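Local coordinates for CNPV058 bcl-2 like protein (Canarypox virus, PDB 5WOS), which inhibits apoptosis of the infected host cell as a viral Bcl-2 homologue that binds host BAK1, BAX and other BH3-containing proteins, at residues A[14-17]-A[18-22]; A[53-56]-A[57-60]; A[71-74]-A[75-79]; A[103-106]-A[107-111]. All coordinates share one frame; numbering follows the deposited sequence.

Contact 1 (A[14-17]-A[18-22])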
ATOM      1  N   GLU A  14     -11.344  -3.983  14.624  1.00 55.29           N
ATOM      2  CA  GLU A  14      -9.997  -3.681  15.089  1.00 53.39           C
ATOM      3  C   GLU A  14      -8.980  -3.966  13.995  1.00 52.23           C
ATOM      4  O   GLU A  14      -7.977  -3.254  13.876  1.00 47.32           O
ATOM      5  CB  GLU A  14      -9.666  -4.489  16.346  1.00 65.46           C
ATOM      6  CG  GLU A  14     -10.484  -4.117  17.575  1.00 80.12           C
ATOM      7  CD  GLU A  14     -11.928  -4.572  17.489  1.00 95.33           C
ATOM      8  OE1 GLU A  14     -12.221  -5.469  16.672  1.00101.68           O
ATOM      9  OE2 GLU A  14     -12.769  -4.029  18.235  1.00 93.87           O
ATOM     10  N   ILE A  15      -9.237  -4.984  13.172  1.00 51.52           N
ATOM     11  CA  ILE A  15      -8.325  -5.313  12.084  1.00 49.52           C
ATOM     12  C   ILE A  15      -8.295  -4.183  11.063  1.00 45.45           C
ATOM     13  O   ILE A  15      -7.221  -3.725  10.656  1.00 42.59           O
ATOM     14  CB  ILE A  15      -8.720  -6.655  11.439  1.00 54.43           C
ATOM     15  CG1 ILE A  15      -8.576  -7.779  12.474  1.00 64.41           C
ATOM     16  CG2 ILE A  15      -7.876  -6.921  10.174  1.00 55.10           C
ATOM     17  CD1 ILE A  15      -8.518  -9.185  11.902  1.00 58.58           C
ATOM     18  N   TYR A  16      -9.470  -3.706  10.645  1.00 42.98           N
ATOM     19  CA  TYR A  16      -9.515  -2.611   9.682  1.00 40.12           C
ATOM     20  C   TYR A  16      -8.672  -1.432  10.145  1.00 43.65           C
ATOM     21  O   TYR A  16      -7.924  -0.841   9.355  1.00 42.49           O
ATOM     22  CB  TYR A  16     -10.962  -2.169   9.441  1.00 46.89           C
ATOM     23  CG  TYR A  16     -11.081  -0.989   8.505  1.00 43.14           C
ATOM     24  CD1 TYR A  16     -11.249  -1.173   7.139  1.00 44.41           C
ATOM     25  CD2 TYR A  16     -11.017   0.312   8.987  1.00 44.44           C
ATOM     26  CE1 TYR A  16     -11.353  -0.094   6.279  1.00 40.45           C
ATOM     27  CE2 TYR A  16     -11.117   1.396   8.136  1.00 42.41           C
ATOM     28  CZ  TYR A  16     -11.285   1.189   6.783  1.00 42.76           C
ATOM     29  OH  TYR A  16     -11.388   2.267   5.929  1.00 49.14           O
ATOM     30  N   TYR A  17      -8.766  -1.085  11.431  1.00 47.06           N
ATOM     31  CA  TYR A  17      -8.075   0.094  11.938  1.00 45.38           C
ATOM     32  C   TYR A  17      -6.637  -0.219  12.329  1.00 37.74           C
ATOM     33  O   TYR A  17      -5.783   0.672  12.296  1.00 36.34           O
ATOM     34  CB  TYR A  17      -8.868   0.685  13.108  1.00 47.85           C
ATOM     35  CG  TYR A  17     -10.116   1.411  12.633  1.00 40.12           C
ATOM     36  CD1 TYR A  17     -10.012   2.584  11.904  1.00 43.25           C
ATOM     37  CD2 TYR A  17     -11.389   0.911  12.887  1.00 40.04           C
ATOM     38  CE1 TYR A  17     -11.130   3.253  11.446  1.00 44.81           C
ATOM     39  CE2 TYR A  17     -12.525   1.576  12.432  1.00 43.34           C
ATOM     40  CZ  TYR A  17     -12.386   2.746  11.712  1.00 51.19           C
ATOM     41  OH  TYR A  17     -13.502   3.419  11.255  1.00 43.14           O
ATOM     42  N   THR A  18      -6.340  -1.474  12.675  1.00 40.28           N
ATOM     43  CA  THR A  18      -4.949  -1.865  12.896  1.00 39.92           C
ATOM     44  C   THR A  18      -4.118  -1.627  11.639  1.00 35.21           C
ATOM     45  O   THR A  18      -2.988  -1.134  11.714  1.00 34.93           O
ATOM     46  CB  THR A  18      -4.866  -3.335  13.327  1.00 44.60           C
ATOM     47  OG1 THR A  18      -5.628  -3.536  14.526  1.00 47.64           O
ATOM     48  CG2 THR A  18      -3.416  -3.739  13.602  1.00 36.32           C
ATOM     49  N   ILE A  19      -4.661  -1.970  10.471  1.00 36.29           N
ATOM     50  CA  ILE A  19      -3.952  -1.732   9.219  1.00 37.75           C
ATOM     51  C   ILE A  19      -4.009  -0.258   8.838  1.00 36.90           C
ATOM     52  O   ILE A  19      -3.000   0.338   8.452  1.00 36.48           O
ATOM     53  CB  ILE A  19      -4.526  -2.633   8.107  1.00 42.78           C
ATOM     54  CG1 ILE A  19      -4.018  -4.067   8.280  1.00 42.50           C
ATOM     55  CG2 ILE A  19      -4.178  -2.100   6.712  1.00 39.25           C
ATOM     56  CD1 ILE A  19      -5.093  -5.036   8.630  1.00 39.10           C
ATOM     57  N   LEU A  20      -5.191   0.355   8.948  1.00 40.04           N
ATOM     58  CA  LEU A  20      -5.360   1.738   8.510  1.00 33.12           C
ATOM     59  C   LEU A  20      -4.421   2.680   9.252  1.00 34.38           C
ATOM     60  O   LEU A  20      -3.855   3.599   8.651  1.00 36.77           O
ATOM     61  CB  LEU A  20      -6.817   2.165   8.703  1.00 31.85           C
ATOM     62  CG  LEU A  20      -7.170   3.620   8.378  1.00 34.67           C
ATOM     63  CD1 LEU A  20      -7.126   3.888   6.879  1.00 36.54           C
ATOM     64  CD2 LEU A  20      -8.536   3.951   8.938  1.00 41.92           C
ATOM     65  N   ASN A  21      -4.247   2.480  10.560  1.00 39.63           N
ATOM     66  CA  ASN A  21      -3.389   3.376  11.333  1.00 42.40           C
ATOM     67  C   ASN A  21      -1.995   3.479  10.723  1.00 38.40           C
ATOM     68  O   ASN A  21      -1.413   4.568  10.666  1.00 40.31           O
ATOM     69  CB  ASN A  21      -3.298   2.903  12.784  1.00 33.60           C
ATOM     70  CG  ASN A  21      -2.372   3.764  13.617  1.00 46.40           C
ATOM     71  OD1 ASN A  21      -1.252   3.363  13.942  1.00 39.26           O
ATOM     72  ND2 ASN A  21      -2.831   4.962  13.957  1.00 44.03           N
ATOM     73  N   ILE A  22      -1.445   2.358  10.257  1.00 34.85           N
ATOM     74  CA  ILE A  22      -0.098   2.364   9.694  1.00 36.18           C
ATOM     75  C   ILE A  22      -0.093   2.957   8.292  1.00 38.93           C
ATOM     76  O   ILE A  22       0.776   3.769   7.951  1.00 38.90           O
ATOM     77  CB  ILE A  22       0.473   0.936   9.719  1.00 37.61           C
ATOM     78  CG1 ILE A  22       1.028   0.634  11.110  1.00 35.78           C
ATOM     79  CG2 ILE A  22       1.559   0.747   8.662  1.00 32.42           C
ATOM     80  CD1 ILE A  22       1.085  -0.823  11.409  1.00 45.17           C
TER
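Leu20 CD2 reaches the rings of both Tyr16 and Tyr17, meeting each obliquely, 3.7 Å from Tyr16 CE2 and 3.6 Å from Tyr17 CD1. The two rings also meet one another: Tyr16 CD2 sits 3.6 Å above the centre of one face of the Tyr17 ring, while Tyr17 CG lies in plane at the edge of the Tyr16 ring. This is the start of helix 14-32 in the all-helical Bcl-2 fold, and the three residues form a small patch one turn long. Tyr16 extends with CG anti to its backbone N (chi1 177°), a course that carries its ring toward helix 121-138, where Leu130 packs on the Tyr16 side chain and Asp123 OD1 bonds the hydroxyl. Tyr17 instead lies alongside Leu20 on a more exposed side of the helix. Regular i to i+4 backbone bonds run beneath, among them Leu20 N to Tyr16 O. Glu14 O accepts two donors, Thr18 N and the Thr18 hydroxyl, although the length modelled for the hydroxyl bond is too short to trust. Elsewhere on the helix, Ile15 and Ile19 run alongside each other, with Ile15 CG2 3.7 Å from Ile19 CD1.

Contact 2 (A[53-56]-A[57-60])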
ATOM      1  N   CYS A  53       8.555  -0.021   2.332  1.00 32.92           N
ATOM      2  CA  CYS A  53       7.973   0.736   1.228  1.00 40.56           C
ATOM      3  C   CYS A  53       8.973   1.723   0.640  1.00 36.59           C
ATOM      4  O   CYS A  53       8.948   1.982  -0.568  1.00 41.82           O
ATOM      5  CB  CYS A  53       6.717   1.472   1.696  1.00 38.58           C
ATOM      6  SG  CYS A  53       5.371   0.388   2.233  1.00 39.24           S
ATOM      7  N   ASP A  54       9.857   2.280   1.469  1.00 39.02           N
ATOM      8  CA  ASP A  54      10.848   3.224   0.963  1.00 40.77           C
ATOM      9  C   ASP A  54      11.880   2.536   0.078  1.00 40.64           C
ATOM     10  O   ASP A  54      12.460   3.179  -0.804  1.00 40.99           O
ATOM     11  CB  ASP A  54      11.540   3.938   2.125  1.00 36.42           C
ATOM     12  CG  ASP A  54      10.657   4.984   2.779  1.00 42.18           C
ATOM     13  OD1 ASP A  54       9.528   5.205   2.294  1.00 47.19           O
ATOM     14  OD2 ASP A  54      11.094   5.589   3.781  1.00 63.18           O
ATOM     15  N   ILE A  55      12.131   1.243   0.299  1.00 37.12           N
ATOM     16  CA  ILE A  55      13.014   0.495  -0.592  1.00 38.51           C
ATOM     17  C   ILE A  55      12.330   0.257  -1.932  1.00 41.38           C
ATOM     18  O   ILE A  55      12.920   0.470  -2.997  1.00 44.58           O
ATOM     19  CB  ILE A  55      13.440  -0.837   0.053  1.00 44.55           C
ATOM     20  CG1 ILE A  55      14.101  -0.605   1.415  1.00 55.80           C
ATOM     21  CG2 ILE A  55      14.412  -1.578  -0.859  1.00 51.84           C
ATOM     22  CD1 ILE A  55      14.135  -1.845   2.286  1.00 51.82           C
ATOM     23  N   ILE A  56      11.076  -0.197  -1.898  1.00 40.64           N
ATOM     24  CA  ILE A  56      10.339  -0.447  -3.134  1.00 39.85           C
ATOM     25  C   ILE A  56      10.230   0.834  -3.952  1.00 37.75           C
ATOM     26  O   ILE A  56      10.462   0.839  -5.167  1.00 43.85           O
ATOM     27  CB  ILE A  56       8.955  -1.040  -2.816  1.00 38.72           C
ATOM     28  CG1 ILE A  56       9.105  -2.510  -2.420  1.00 43.14           C
ATOM     29  CG2 ILE A  56       8.005  -0.902  -4.004  1.00 41.69           C
ATOM     30  CD1 ILE A  56       7.860  -3.105  -1.819  1.00 35.77           C
ATOM     31  N   LEU A  57       9.872   1.939  -3.299  1.00 38.18           N
ATOM     32  CA  LEU A  57       9.762   3.211  -4.003  1.00 37.35           C
ATOM     33  C   LEU A  57      11.094   3.603  -4.628  1.00 42.79           C
ATOM     34  O   LEU A  57      11.164   3.942  -5.814  1.00 42.75           O
ATOM     35  CB  LEU A  57       9.275   4.297  -3.040  1.00 40.71           C
ATOM     36  CG  LEU A  57       7.795   4.237  -2.649  1.00 44.21           C
ATOM     37  CD1 LEU A  57       7.502   5.200  -1.512  1.00 43.94           C
ATOM     38  CD2 LEU A  57       6.908   4.550  -3.843  1.00 43.45           C
ATOM     39  N   ARG A  58      12.170   3.550  -3.842  1.00 49.58           N
ATOM     40  CA  ARG A  58      13.473   3.967  -4.347  1.00 52.42           C
ATOM     41  C   ARG A  58      13.878   3.172  -5.581  1.00 48.50           C
ATOM     42  O   ARG A  58      14.511   3.721  -6.490  1.00 61.55           O
ATOM     43  CB  ARG A  58      14.522   3.826  -3.243  1.00 48.97           C
ATOM     44  CG  ARG A  58      15.938   4.168  -3.672  1.00 59.15           C
ATOM     45  CD  ARG A  58      16.769   2.913  -3.838  1.00 63.91           C
ATOM     46  NE  ARG A  58      16.922   2.187  -2.578  1.00 46.39           N
ATOM     47  CZ  ARG A  58      17.346   0.931  -2.483  1.00 62.23           C
ATOM     48  NH1 ARG A  58      17.658   0.245  -3.574  1.00 67.95           N
ATOM     49  NH2 ARG A  58      17.454   0.357  -1.294  1.00 58.75           N
ATOM     50  N   ASP A  59      13.514   1.892  -5.643  1.00 50.26           N
ATOM     51  CA  ASP A  59      13.896   1.025  -6.749  1.00 44.00           C
ATOM     52  C   ASP A  59      12.885   1.000  -7.890  1.00 43.89           C
ATOM     53  O   ASP A  59      13.225   0.530  -8.981  1.00 46.69           O
ATOM     54  CB  ASP A  59      14.101  -0.406  -6.242  1.00 50.89           C
ATOM     55  CG  ASP A  59      15.244  -0.518  -5.254  1.00 61.21           C
ATOM     56  OD1 ASP A  59      16.239   0.217  -5.415  1.00 62.15           O
ATOM     57  OD2 ASP A  59      15.148  -1.341  -4.318  1.00 58.14           O
ATOM     58  N   ASN A  60      11.657   1.488  -7.674  1.00 42.76           N
ATOM     59  CA  ASN A  60      10.605   1.328  -8.672  1.00 43.75           C
ATOM     60  C   ASN A  60       9.791   2.602  -8.879  1.00 47.48           C
ATOM     61  O   ASN A  60       8.704   2.540  -9.467  1.00 48.04           O
ATOM     62  CB  ASN A  60       9.660   0.185  -8.284  1.00 47.29           C
ATOM     63  CG  ASN A  60      10.378  -1.140  -8.136  1.00 52.63           C
ATOM     64  OD1 ASN A  60      10.660  -1.816  -9.125  1.00 60.93           O
ATOM     65  ND2 ASN A  60      10.676  -1.521  -6.897  1.00 48.69           N
TER
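Ile55 runs alongside both Arg58 and Asp59, all three side chains pointing the same way from helix 43-69. Its CG2 branch does the touching: it lies 3.6 Å from Arg58 NH2 and 3.5 Å from Asp59 OD2, one methyl beside two charged groups. CG2 gets there because it lies across the CA-CB bond from the Ile55 nitrogen, with chi1 of -56° placing CG1 opposite the carbonyl carbon. The Arg58 chain, bent at chi2 and chi3, swings its guanidinium over toward Asp59, where NH1 and OD1 form a salt bridge; the distance modelled for that bridge is too short to be reliable. Ile56 and Asn60 meet at a slant instead, and their tie is polar. Asn60 ND2 donates to Ile56 O over 2.9 Å, in the carbonyl plane and on a lone pair, with an N-H...O angle of 151°. The same oxygen takes two weak bonds, from Asn60 N and Asp59 N, so three donors converge on it. Leu57 heads to another side, its CG 3.3 Å from Cys53 O, and packs on Tyr26 and Tyr30 of helix 14-32. Ile56 packs on an aromatic side chain of the bound peptide and Asn60 on an apolar one, consistent with this turn lining the BH3-binding groove of the Bcl-2 fold.

Contact 3 (A[71-74]-A[75-79])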
ATOM      1  N   CYS A  71      -2.407   5.527 -17.322  1.00 68.20           N
ATOM      2  CA  CYS A  71      -3.702   5.129 -16.775  1.00 75.95           C
ATOM      3  C   CYS A  71      -4.482   6.370 -16.362  1.00 81.01           C
ATOM      4  O   CYS A  71      -4.162   7.002 -15.350  1.00 91.35           O
ATOM      5  CB  CYS A  71      -3.521   4.189 -15.581  1.00 73.77           C
ATOM      6  SG  CYS A  71      -5.036   3.393 -15.003  1.00 79.15           S
ATOM      7  N   SER A  72      -5.495   6.720 -17.149  1.00 91.56           N
ATOM      8  CA  SER A  72      -6.446   7.747 -16.761  1.00 91.14           C
ATOM      9  C   SER A  72      -7.481   7.163 -15.806  1.00 95.39           C
ATOM     10  O   SER A  72      -7.728   5.956 -15.779  1.00102.08           O
ATOM     11  CB  SER A  72      -7.146   8.325 -17.991  1.00105.15           C
ATOM     12  OG  SER A  72      -7.663   7.296 -18.818  1.00100.27           O
ATOM     13  N   ASP A  73      -8.080   8.041 -15.000  1.00 94.70           N
ATOM     14  CA  ASP A  73      -9.121   7.642 -14.054  1.00 89.06           C
ATOM     15  C   ASP A  73      -8.607   6.532 -13.134  1.00 91.16           C
ATOM     16  O   ASP A  73      -9.143   5.424 -13.081  1.00 98.16           O
ATOM     17  CB  ASP A  73     -10.384   7.214 -14.809  1.00 96.88           C
ATOM     18  CG  ASP A  73     -11.442   6.616 -13.896  1.00100.50           C
ATOM     19  OD1 ASP A  73     -11.661   7.166 -12.794  1.00 87.88           O
ATOM     20  OD2 ASP A  73     -12.055   5.599 -14.287  1.00 95.65           O
ATOM     21  N   ILE A  74      -7.550   6.862 -12.389  1.00 90.27           N
ATOM     22  CA  ILE A  74      -6.868   5.858 -11.575  1.00 82.68           C
ATOM     23  C   ILE A  74      -7.504   5.700 -10.192  1.00 73.02           C
ATOM     24  O   ILE A  74      -7.375   4.628  -9.590  1.00 68.82           O
ATOM     25  CB  ILE A  74      -5.361   6.189 -11.473  1.00 81.39           C
ATOM     26  CG1 ILE A  74      -4.597   5.174 -10.602  1.00 72.66           C
ATOM     27  CG2 ILE A  74      -5.122   7.584 -10.933  1.00 73.96           C
ATOM     28  CD1 ILE A  74      -3.991   4.032 -11.371  1.00 61.86           C
ATOM     29  N   GLU A  75      -8.210   6.712  -9.669  1.00 69.76           N
ATOM     30  CA  GLU A  75      -8.778   6.563  -8.328  1.00 72.45           C
ATOM     31  C   GLU A  75      -9.783   5.421  -8.282  1.00 72.10           C
ATOM     32  O   GLU A  75      -9.768   4.613  -7.347  1.00 65.71           O
ATOM     33  CB  GLU A  75      -9.446   7.852  -7.851  1.00 76.63           C
ATOM     34  CG  GLU A  75      -9.903   7.755  -6.377  1.00 91.06           C
ATOM     35  CD  GLU A  75     -11.357   8.144  -6.171  1.00 94.96           C
ATOM     36  OE1 GLU A  75     -11.685   9.343  -6.305  1.00110.03           O
ATOM     37  OE2 GLU A  75     -12.174   7.245  -5.879  1.00 84.80           O
ATOM     38  N   ASN A  76     -10.672   5.342  -9.271  1.00 74.85           N
ATOM     39  CA  ASN A  76     -11.690   4.300  -9.297  1.00 68.06           C
ATOM     40  C   ASN A  76     -11.162   2.975  -9.826  1.00 63.11           C
ATOM     41  O   ASN A  76     -11.946   2.033  -9.979  1.00 65.47           O
ATOM     42  CB  ASN A  76     -12.884   4.760 -10.136  1.00 72.96           C
ATOM     43  CG  ASN A  76     -13.408   6.113  -9.700  1.00 76.83           C
ATOM     44  OD1 ASN A  76     -14.134   6.221  -8.714  1.00 77.48           O
ATOM     45  ND2 ASN A  76     -13.040   7.155 -10.436  1.00 76.56           N
ATOM     46  N   GLU A  77      -9.863   2.880 -10.108  1.00 59.99           N
ATOM     47  CA  GLU A  77      -9.232   1.631 -10.514  1.00 67.17           C
ATOM     48  C   GLU A  77      -8.355   1.024  -9.426  1.00 54.27           C
ATOM     49  O   GLU A  77      -7.771  -0.042  -9.644  1.00 51.47           O
ATOM     50  CB  GLU A  77      -8.396   1.852 -11.784  1.00 73.09           C
ATOM     51  CG  GLU A  77      -9.221   2.178 -13.030  1.00 82.98           C
ATOM     52  CD  GLU A  77     -10.287   1.134 -13.320  1.00 76.51           C
ATOM     53  OE1 GLU A  77      -9.996  -0.069 -13.162  1.00 69.08           O
ATOM     54  OE2 GLU A  77     -11.417   1.518 -13.692  1.00 85.09           O
ATOM     55  N   ILE A  78      -8.251   1.664  -8.260  1.00 51.06           N
ATOM     56  CA  ILE A  78      -7.430   1.108  -7.184  1.00 48.63           C
ATOM     57  C   ILE A  78      -7.946  -0.251  -6.727  1.00 46.45           C
ATOM     58  O   ILE A  78      -7.144  -1.194  -6.630  1.00 42.15           O
ATOM     59  CB  ILE A  78      -7.323   2.116  -6.027  1.00 51.91           C
ATOM     60  CG1 ILE A  78      -6.457   3.312  -6.434  1.00 53.73           C
ATOM     61  CG2 ILE A  78      -6.778   1.444  -4.762  1.00 46.58           C
ATOM     62  CD1 ILE A  78      -4.971   3.010  -6.580  1.00 47.09           C
ATOM     63  N   PRO A  79      -9.236  -0.430  -6.428  1.00 47.76           N
ATOM     64  CA  PRO A  79      -9.688  -1.758  -5.982  1.00 51.96           C
ATOM     65  C   PRO A  79      -9.385  -2.858  -6.983  1.00 44.37           C
ATOM     66  O   PRO A  79      -9.141  -4.001  -6.576  1.00 43.16           O
ATOM     67  CB  PRO A  79     -11.200  -1.571  -5.785  1.00 52.78           C
ATOM     68  CG  PRO A  79     -11.395  -0.100  -5.615  1.00 38.54           C
ATOM     69  CD  PRO A  79     -10.337   0.549  -6.456  1.00 45.34           C
TER
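Asn76 ND2 donates to Asp73 OD1 over 2.7 Å, a nearly straight bond with an N-H...O angle of 164°. It uses the syn lone pair of the carboxylate oxygen, and OD1 lies almost in the amide plane of Asn76, although the two flat groups are turned 43° apart. Asp73 has a left-handed backbone conformation, and its CG extends away from its own nitrogen, which sends the carboxylate forward over the following turn. That turn is 3-10 in character: Glu77 N bonds to Ile74 O at 3.1 Å, with the donor well above the carbonyl plane. Chi1 of Glu77 (-67°) sets its CG 3.2 Å from Asp73 O. A bend at chi2 then turns its carboxylate nearly perpendicular to that of Asp73, with Glu77 OE2 4.2 Å from Asp73 OD2. These like charges, together with an acidic side chain of the bound peptide near Glu77 OE1, may raise the pKa of one of these acids somewhat. Ile74 packs on an apolar side chain of the peptide, and Ile78 turns to helix 121-138, where it touches Met121 and Ile125. A polar turn thus leads from the loop into helix 78-86 beside the peptide-binding groove of the Bcl-2 fold.

Contact 4 (A[103-106]-A[107-111])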
ATOM      1  N   ALA A 103       1.064   4.735  -1.812  1.00 37.07           N
ATOM      2  CA  ALA A 103       1.694   5.956  -1.322  1.00 34.64           C
ATOM      3  C   ALA A 103       2.091   6.871  -2.473  1.00 36.49           C
ATOM      4  O   ALA A 103       1.866   8.085  -2.417  1.00 44.34           O
ATOM      5  CB  ALA A 103       2.914   5.612  -0.469  1.00 47.11           C
ATOM      6  N   TYR A 104       2.681   6.308  -3.530  1.00 41.36           N
ATOM      7  CA  TYR A 104       3.101   7.129  -4.661  1.00 44.20           C
ATOM      8  C   TYR A 104       1.906   7.825  -5.301  1.00 43.85           C
ATOM      9  O   TYR A 104       1.946   9.033  -5.568  1.00 44.97           O
ATOM     10  CB  TYR A 104       3.840   6.279  -5.695  1.00 44.95           C
ATOM     11  CG  TYR A 104       4.267   7.078  -6.903  1.00 51.35           C
ATOM     12  CD1 TYR A 104       5.184   8.110  -6.778  1.00 59.49           C
ATOM     13  CD2 TYR A 104       3.741   6.817  -8.161  1.00 53.37           C
ATOM     14  CE1 TYR A 104       5.578   8.853  -7.872  1.00 73.12           C
ATOM     15  CE2 TYR A 104       4.130   7.558  -9.266  1.00 58.97           C
ATOM     16  CZ  TYR A 104       5.049   8.576  -9.113  1.00 68.52           C
ATOM     17  OH  TYR A 104       5.444   9.322 -10.198  1.00 74.96           O
ATOM     18  N   VAL A 105       0.835   7.074  -5.568  1.00 42.79           N
ATOM     19  CA  VAL A 105      -0.374   7.666  -6.142  1.00 40.60           C
ATOM     20  C   VAL A 105      -0.855   8.822  -5.277  1.00 43.76           C
ATOM     21  O   VAL A 105      -1.192   9.902  -5.778  1.00 47.29           O
ATOM     22  CB  VAL A 105      -1.465   6.592  -6.309  1.00 36.40           C
ATOM     23  CG1 VAL A 105      -2.849   7.223  -6.463  1.00 44.68           C
ATOM     24  CG2 VAL A 105      -1.160   5.718  -7.511  1.00 34.23           C
ATOM     25  N   THR A 106      -0.895   8.609  -3.962  1.00 47.09           N
ATOM     26  CA  THR A 106      -1.361   9.652  -3.054  1.00 45.28           C
ATOM     27  C   THR A 106      -0.531  10.920  -3.218  1.00 46.38           C
ATOM     28  O   THR A 106      -1.078  12.019  -3.361  1.00 44.16           O
ATOM     29  CB  THR A 106      -1.309   9.147  -1.609  1.00 37.93           C
ATOM     30  OG1 THR A 106      -2.030   7.912  -1.506  1.00 46.07           O
ATOM     31  CG2 THR A 106      -1.932  10.153  -0.661  1.00 39.10           C
ATOM     32  N   LYS A 107       0.797  10.787  -3.201  1.00 45.81           N
ATOM     33  CA  LYS A 107       1.649  11.944  -3.447  1.00 51.87           C
ATOM     34  C   LYS A 107       1.350  12.555  -4.809  1.00 49.46           C
ATOM     35  O   LYS A 107       1.284  13.782  -4.948  1.00 58.36           O
ATOM     36  CB  LYS A 107       3.124  11.549  -3.354  1.00 49.11           C
ATOM     37  CG  LYS A 107       4.020  12.586  -2.672  1.00 46.46           C
ATOM     38  CD  LYS A 107       5.429  12.567  -3.249  1.00 52.27           C
ATOM     39  CE  LYS A 107       6.466  13.056  -2.250  1.00 57.64           C
ATOM     40  NZ  LYS A 107       6.163  14.418  -1.733  1.00 65.03           N
ATOM     41  N   VAL A 108       1.135  11.714  -5.824  1.00 55.89           N
ATOM     42  CA  VAL A 108       0.922  12.211  -7.181  1.00 55.72           C
ATOM     43  C   VAL A 108      -0.357  13.034  -7.251  1.00 60.66           C
ATOM     44  O   VAL A 108      -0.377  14.133  -7.819  1.00 67.75           O
ATOM     45  CB  VAL A 108       0.905  11.040  -8.178  1.00 57.57           C
ATOM     46  CG1 VAL A 108       0.245  11.447  -9.499  1.00 61.22           C
ATOM     47  CG2 VAL A 108       2.326  10.559  -8.424  1.00 52.13           C
ATOM     48  N   PHE A 109      -1.443  12.521  -6.668  1.00 53.04           N
ATOM     49  CA  PHE A 109      -2.669  13.306  -6.602  1.00 58.83           C
ATOM     50  C   PHE A 109      -2.514  14.518  -5.699  1.00 62.12           C
ATOM     51  O   PHE A 109      -3.249  15.498  -5.856  1.00 60.37           O
ATOM     52  CB  PHE A 109      -3.832  12.443  -6.109  1.00 54.94           C
ATOM     53  CG  PHE A 109      -4.489  11.627  -7.184  1.00 57.98           C
ATOM     54  CD1 PHE A 109      -4.812  12.190  -8.405  1.00 66.32           C
ATOM     55  CD2 PHE A 109      -4.794  10.294  -6.967  1.00 65.20           C
ATOM     56  CE1 PHE A 109      -5.421  11.442  -9.386  1.00 67.80           C
ATOM     57  CE2 PHE A 109      -5.402   9.544  -7.946  1.00 57.74           C
ATOM     58  CZ  PHE A 109      -5.719  10.121  -9.156  1.00 63.53           C
ATOM     59  N   LYS A 110      -1.576  14.470  -4.756  1.00 60.87           N
ATOM     60  CA  LYS A 110      -1.342  15.612  -3.884  1.00 63.57           C
ATOM     61  C   LYS A 110      -0.623  16.724  -4.634  1.00 65.85           C
ATOM     62  O   LYS A 110      -1.000  17.898  -4.538  1.00 68.00           O
ATOM     63  CB  LYS A 110      -0.534  15.170  -2.666  1.00 62.69           C
ATOM     64  CG  LYS A 110      -0.153  16.294  -1.725  1.00 69.20           C
ATOM     65  CD  LYS A 110       0.654  15.762  -0.567  1.00 72.71           C
ATOM     66  CE  LYS A 110       1.041  16.862   0.403  1.00 78.10           C
ATOM     67  NZ  LYS A 110       1.889  17.901  -0.242  1.00 81.30           N
ATOM     68  N   GLU A 111       0.418  16.368  -5.393  1.00 66.75           N
ATOM     69  CA  GLU A 111       1.140  17.371  -6.166  1.00 68.70           C
ATOM     70  C   GLU A 111       0.298  17.879  -7.325  1.00 66.34           C
ATOM     71  O   GLU A 111       0.488  19.017  -7.773  1.00 70.15           O
ATOM     72  CB  GLU A 111       2.469  16.796  -6.664  1.00 65.47           C
ATOM     73  CG  GLU A 111       3.226  16.029  -5.587  1.00 68.13           C
ATOM     74  CD  GLU A 111       4.733  16.067  -5.756  1.00 82.51           C
ATOM     75  OE1 GLU A 111       5.231  15.459  -6.725  1.00 82.48           O
ATOM     76  OE2 GLU A 111       5.421  16.702  -4.919  1.00 79.16           O
TER
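A CH-pi contact joins Tyr104 and Val108: Val108 CG2 lies 3.6 Å from the centroid of the Tyr104 ring, over one face and 19° off the normal. The methyl is displaced toward the hydroxyl end, and its closest ring atom is Tyr104 CZ at 3.4 Å. The Tyr104 side chain sets out trans to its amide nitrogen (chi1 179°), which leans the ring along the helix side on which Val108 follows one turn later. Ile61 and Phe64 of helix 43-69 also touch the Tyr104 side chain, and Ile68 packs on Val108.

Apolar contact links a second i to i+4 pair. Val105 and Phe109 project together from the helix, and Val105 CG1 meets the ring obliquely, 3.7 Å from Phe109 CD2. Beyond this pair lie Met121, against Val105, and Val117, against Phe109.

Hydrogen bonds are those of a regular alpha helix. Phe109 N to Val105 O (2.8 Å) and Lys107 N to Ala103 O are both close to straight, their N-H...O angles just above 170°. Thr106 directs its hydroxyl back to Gly102 O one turn earlier, which satisfies a polar group in a buried position.

Lys107 NZ and Glu111 OE2 form a long salt bridge at 4.0 Å, and the same amine makes a weak hydrogen bond to Cys31 O of helix 14-32. With helices 14-32, 43-69 and 121-138 packed around it, helix 92-112 is the central hydrophobic helix characteristic of the Bcl-2 fold.

Each contact lies within one continuous run of chain, so none closes a long loop; from the N terminus they come in series, without nesting or crossing. Contact 1 opens helix 14-32, and contact 2 lies midway along helix 43-69, on the opposite side of the chain's centre and about 23 Å away between centres. Contact 3 is the bend leading into helix 78-86, and contact 4 lies toward the end of helix 92-112. Contact 4 touches both contact 2 and contact 3: Leu57 CD2 packs 4.0 Å from Tyr104 CB, and Ile74 packs on Phe109. Contact 1 touches none of the other three. Contacts 2 and 3 both reach the bound peptide.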